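L-isoleucine-4-hydroxylase (Bacillus thuringiensis, PDB 6LNH) hydroxylates L-isoleucine to (4S)-4-hydroxy-L-isoleucine, using iron(II), 2-oxoglutarate and molecular oxygen, and also sulfoxidises L-methionine and related amino acids. Local coordinates at residues T187-S198 against V221-C232. Numbering follows the deposited sequence.
Sequences TAIGGDNLIANS and VFHAVTPLGTEC. With HG (mercury (II) ion), chain F; FE (Fe (III) ion), chain M.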
loop_
_atom_site.group_PDB
_atom_site.type_symbol
_atom_site.label_atom_id
_atom_site.label_comp_id
_atom_site.label_asym_id
_atom_site.label_seq_id
_atom_site.Cartn_x
_atom_site.Cartn_y
_atom_site.Cartn_z
ATOM N N THR C 187 0.586 -5.266 -7.633
ATOM C CA THR C 187 -0.384 -6.247 -7.173
ATOM C C THR C 187 0.239 -7.330 -6.305
ATOM O O THR C 187 -0.487 -8.190 -5.795
ATOM C CB THR C 187 -1.085 -6.885 -8.376
ATOM O OG1 THR C 187 -0.105 -7.468 -9.244
ATOM C CG2 THR C 187 -1.869 -5.833 -9.148
ATOM N N ALA C 188 1.555 -7.312 -6.125
ATOM C CA ALA C 188 2.239 -8.352 -5.374
ATOM C C ALA C 188 2.158 -8.097 -3.874
ATOM O O ALA C 188 2.191 -6.954 -3.409
ATOM C CB ALA C 188 3.703 -8.450 -5.807
ATOM N N ILE C 189 2.043 -9.187 -3.118
ATOM C CA ILE C 189 2.076 -9.165 -1.662
ATOM C C ILE C 189 3.098 -10.195 -1.199
ATOM O O ILE C 189 3.304 -11.226 -1.846
ATOM C CB ILE C 189 0.689 -9.455 -1.043
ATOM C CG1 ILE C 189 -0.409 -8.733 -1.831
ATOM C CG2 ILE C 189 0.653 -9.036 0.418
ATOM C CD1 ILE C 189 -1.750 -8.680 -1.124
ATOM N N GLY C 190 3.738 -9.911 -0.072
ATOM C CA GLY C 190 4.760 -10.801 0.438
ATOM C C GLY C 190 6.128 -10.495 -0.143
ATOM O O GLY C 190 6.423 -9.381 -0.588
ATOM N N GLY C 191 6.979 -11.516 -0.134
ATOM C CA GLY C 191 8.353 -11.335 -0.562
ATOM C C GLY C 191 9.197 -10.534 0.403
ATOM O O GLY C 191 10.157 -9.880 -0.018
ATOM N N ASP C 192 8.858 -10.566 1.689
ATOM C CA ASP C 192 9.647 -9.896 2.710
ATOM C C ASP C 192 10.812 -10.776 3.148
ATOM O O ASP C 192 10.728 -12.007 3.136
ATOM C CB ASP C 192 8.779 -9.557 3.924
ATOM C CG ASP C 192 7.411 -9.025 3.538
ATOM O OD1 ASP C 192 7.341 -8.092 2.708
ATOM O OD2 ASP C 192 6.405 -9.540 4.068
ATOM N N ASN C 193 11.908 -10.131 3.532
ATOM C CA ASN C 193 13.117 -10.823 3.952
ATOM C C ASN C 193 13.188 -10.871 5.471
ATOM O O ASN C 193 12.939 -9.864 6.143
ATOM C CB ASN C 193 14.356 -10.135 3.379
ATOM C CG ASN C 193 14.382 -10.156 1.863
ATOM O OD1 ASN C 193 14.048 -9.167 1.212
ATOM N ND2 ASN C 193 14.773 -11.291 1.293
ATOM N N LEU C 194 13.519 -12.042 6.006
ATOM C CA LEU C 194 13.632 -12.261 7.441
ATOM C C LEU C 194 15.069 -12.610 7.796
ATOM O O LEU C 194 15.748 -13.316 7.044
ATOM C CB LEU C 194 12.699 -13.380 7.904
ATOM C CG LEU C 194 11.245 -13.233 7.461
ATOM C CD1 LEU C 194 10.429 -14.415 7.933
ATOM C CD2 LEU C 194 10.656 -11.932 7.980
ATOM N N ILE C 195 15.532 -12.112 8.939
ATOM C CA ILE C 195 16.839 -12.457 9.486
ATOM C C ILE C 195 16.633 -13.118 10.839
ATOM O O ILE C 195 15.902 -12.594 11.689
ATOM C CB ILE C 195 17.757 -11.229 9.620
ATOM C CG1 ILE C 195 17.831 -10.463 8.299
ATOM C CG2 ILE C 195 19.151 -11.661 10.064
ATOM C CD1 ILE C 195 18.431 -11.262 7.164
ATOM N N ALA C 196 17.273 -14.266 11.033
ATOM C CA ALA C 196 17.177 -15.008 12.280
ATOM C C ALA C 196 18.563 -15.483 12.682
ATOM O O ALA C 196 19.230 -16.171 11.906
ATOM C CB ALA C 196 16.233 -16.204 12.126
ATOM N N ASN C 197 18.983 -15.138 13.902
ATOM C CA ASN C 197 20.226 -15.698 14.426
ATOM C C ASN C 197 20.095 -17.197 14.633
ATOM O O ASN C 197 21.058 -17.947 14.435
ATOM C CB ASN C 197 20.616 -15.003 15.731
ATOM C CG ASN C 197 20.728 -13.500 15.580
ATOM O OD1 ASN C 197 20.723 -12.976 14.467
ATOM N ND2 ASN C 197 20.843 -12.798 16.701
ATOM N N SER C 198 18.915 -17.649 15.032
ATOM C CA SER C 198 18.588 -19.056 15.160
ATOM C C SER C 198 17.235 -19.294 14.608
ATOM O O SER C 198 16.416 -18.331 14.451
ATOM C CB SER C 198 18.641 -19.508 16.630
ATOM O OG SER C 198 17.936 -18.593 17.453
ATOM N N VAL C 221 24.086 -15.930 9.954
ATOM C CA VAL C 221 22.686 -15.885 10.339
ATOM C C VAL C 221 21.874 -16.654 9.308
ATOM O O VAL C 221 22.323 -16.912 8.190
ATOM C CB VAL C 221 22.148 -14.441 10.454
ATOM C CG1 VAL C 221 22.843 -13.697 11.579
ATOM C CG2 VAL C 221 22.311 -13.706 9.127
ATOM N N PHE C 222 20.669 -17.029 9.709
ATOM C CA PHE C 222 19.701 -17.572 8.775
ATOM C C PHE C 222 18.915 -16.433 8.145
ATOM O O PHE C 222 18.776 -15.348 8.715
ATOM C CB PHE C 222 18.738 -18.538 9.469
ATOM C CG PHE C 222 19.380 -19.809 9.938
ATOM C CD1 PHE C 222 20.125 -19.834 11.105
ATOM C CD2 PHE C 222 19.228 -20.983 9.219
ATOM C CE1 PHE C 222 20.713 -21.004 11.542
ATOM C CE2 PHE C 222 19.813 -22.156 9.650
ATOM C CZ PHE C 222 20.558 -22.166 10.815
ATOM N N HIS C 223 18.398 -16.692 6.951
ATOM C CA HIS C 223 17.498 -15.754 6.307
ATOM C C HIS C 223 16.400 -16.539 5.611
ATOM O O HIS C 223 16.476 -17.760 5.455
ATOM C CB HIS C 223 18.234 -14.841 5.315
ATOM C CG HIS C 223 18.638 -15.523 4.045
ATOM N ND1 HIS C 223 19.913 -16.000 3.830
ATOM C CD2 HIS C 223 17.933 -15.815 2.926
ATOM C CE1 HIS C 223 19.979 -16.550 2.630
ATOM N NE2 HIS C 223 18.790 -16.453 2.063
ATOM N N ALA C 224 15.371 -15.813 5.192
ATOM C CA ALA C 224 14.293 -16.391 4.411
ATOM C C ALA C 224 13.621 -15.261 3.654
ATOM O O ALA C 224 13.784 -14.084 3.985
ATOM C CB ALA C 224 13.285 -17.137 5.292
ATOM N N VAL C 225 12.857 -15.631 2.636
ATOM C CA VAL C 225 11.997 -14.690 1.934
ATOM C C VAL C 225 10.576 -15.240 1.979
ATOM O O VAL C 225 10.328 -16.391 1.597
ATOM C CB VAL C 225 12.478 -14.418 0.496
ATOM C CG1 VAL C 225 12.489 -15.679 -0.357
ATOM C CG2 VAL C 225 11.637 -13.323 -0.144
ATOM N N THR C 226 9.662 -14.428 2.496
ATOM C CA THR C 226 8.260 -14.791 2.601
ATOM C C THR C 226 7.684 -15.095 1.214
ATOM O O THR C 226 8.134 -14.531 0.212
ATOM C CB THR C 226 7.520 -13.639 3.296
ATOM O OG1 THR C 226 7.849 -13.640 4.694
ATOM C CG2 THR C 226 6.009 -13.687 3.113
ATOM N N PRO C 227 6.715 -16.013 1.122
ATOM C CA PRO C 227 6.106 -16.315 -0.178
ATOM C C PRO C 227 5.515 -15.074 -0.832
ATOM O O PRO C 227 5.164 -14.094 -0.175
ATOM C CB PRO C 227 5.013 -17.335 0.168
ATOM C CG PRO C 227 5.490 -17.966 1.428
ATOM C CD PRO C 227 6.158 -16.863 2.191
ATOM N N LEU C 228 5.413 -15.130 -2.157
ATOM C CA LEU C 228 4.848 -14.046 -2.948
ATOM C C LEU C 228 3.422 -14.399 -3.350
ATOM O O LEU C 228 3.172 -15.492 -3.868
ATOM C CB LEU C 228 5.695 -13.783 -4.194
ATOM C CG LEU C 228 5.379 -12.493 -4.949
ATOM C CD1 LEU C 228 5.854 -11.287 -4.156
ATOM C CD2 LEU C 228 6.002 -12.506 -6.336
ATOM N N GLY C 229 2.491 -13.478 -3.102
ATOM C CA GLY C 229 1.096 -13.698 -3.418
ATOM C C GLY C 229 0.485 -12.504 -4.123
ATOM O O GLY C 229 1.120 -11.462 -4.309
ATOM N N THR C 230 -0.774 -12.687 -4.514
ATOM C CA THR C 230 -1.615 -11.620 -5.031
ATOM C C THR C 230 -3.062 -12.018 -4.787
ATOM O O THR C 230 -3.419 -13.193 -4.928
ATOM C CB THR C 230 -1.357 -11.367 -6.527
ATOM O OG1 THR C 230 -2.136 -10.249 -6.976
ATOM C CG2 THR C 230 -1.711 -12.597 -7.356
ATOM N N GLU C 231 -3.875 -11.050 -4.371
ATOM C CA GLU C 231 -5.322 -11.202 -4.367
ATOM C C GLU C 231 -5.967 -10.613 -5.613
ATOM O O GLU C 231 -7.164 -10.329 -5.607
ATOM C CB GLU C 231 -5.900 -10.574 -3.102
ATOM C CG GLU C 231 -5.584 -11.370 -1.835
ATOM C CD GLU C 231 -5.922 -10.603 -0.577
ATOM O OE1 GLU C 231 -6.099 -9.373 -0.688
ATOM O OE2 GLU C 231 -6.014 -11.217 0.511
ATOM N N CYS C 232 -5.212 -10.463 -6.690
ATOM C CA CYS C 232 -5.699 -9.853 -7.916
ATOM C C CYS C 232 -5.747 -10.887 -9.032
ATOM O O CYS C 232 -5.126 -11.951 -8.953
ATOM C CB CYS C 232 -4.816 -8.669 -8.334
ATOM S SG CYS C 232 -4.755 -7.297 -7.148
HETATM HG HG HG F . -6.864 -6.956 -5.851
HETATM FE FE FE M . 17.972 -17.619 -0.088
HETATM O O HOH W 1 -3.303 -8.159 -4.132
HETATM O O HOH W 2 19.107 -15.770 -0.883
HETATM O O HOH W 3 17.717 -17.928 -2.451
#
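Ile195 meets His223 across a non-hydrogen-bonded antiparallel pair, its CD1 lying 4.0 Å from His223 CB, while CG2 on the other branch reaches Val221 CG2. This is the tightly packed part: strands 193-196 and 222-225 run antiparallel at 161°, and backbone bonds tie Leu194 to Ala224 and Ala196 to Phe222 in both directions. The His223 ring starts between its own backbone N and carbonyl carbon (chi1 74°), which swings it off the strand to meet the iron edge-on, NE2 2.6 Å from the metal. His170 and Asp172 complete the protein side of the site, and Phe217 stacks on the His223 ring. Strands 189-196 and 222-229 lie in the smaller, three-stranded sheet of the double-stranded beta-helix of 2-oxoglutarate dioxygenases, and 222-225 delivers the second histidine of the His-X-Asp...His triad. Between Gly190 and Asp192 the pairing is interrupted: Gly191 N donates to Pro227 O at 3.2 Å, before Thr226 N regains a straight 2.7 Å bond to Asp192 O. Thr226 OG1 is buried there without a polar partner. Ile189 and Gly229 pair tightly again through two backbone bonds. Beyond them, Thr230 OG1 donates to Thr187 O (2.9 Å) from above the carbonyl plane and accepts from Cys232 N, closing an ST turn. The solvent side is at exposed Asn197, whose OD1 lies 3.7 Å from Val221 CG1, while the Phe222 ring turns its edge to Asn197 O.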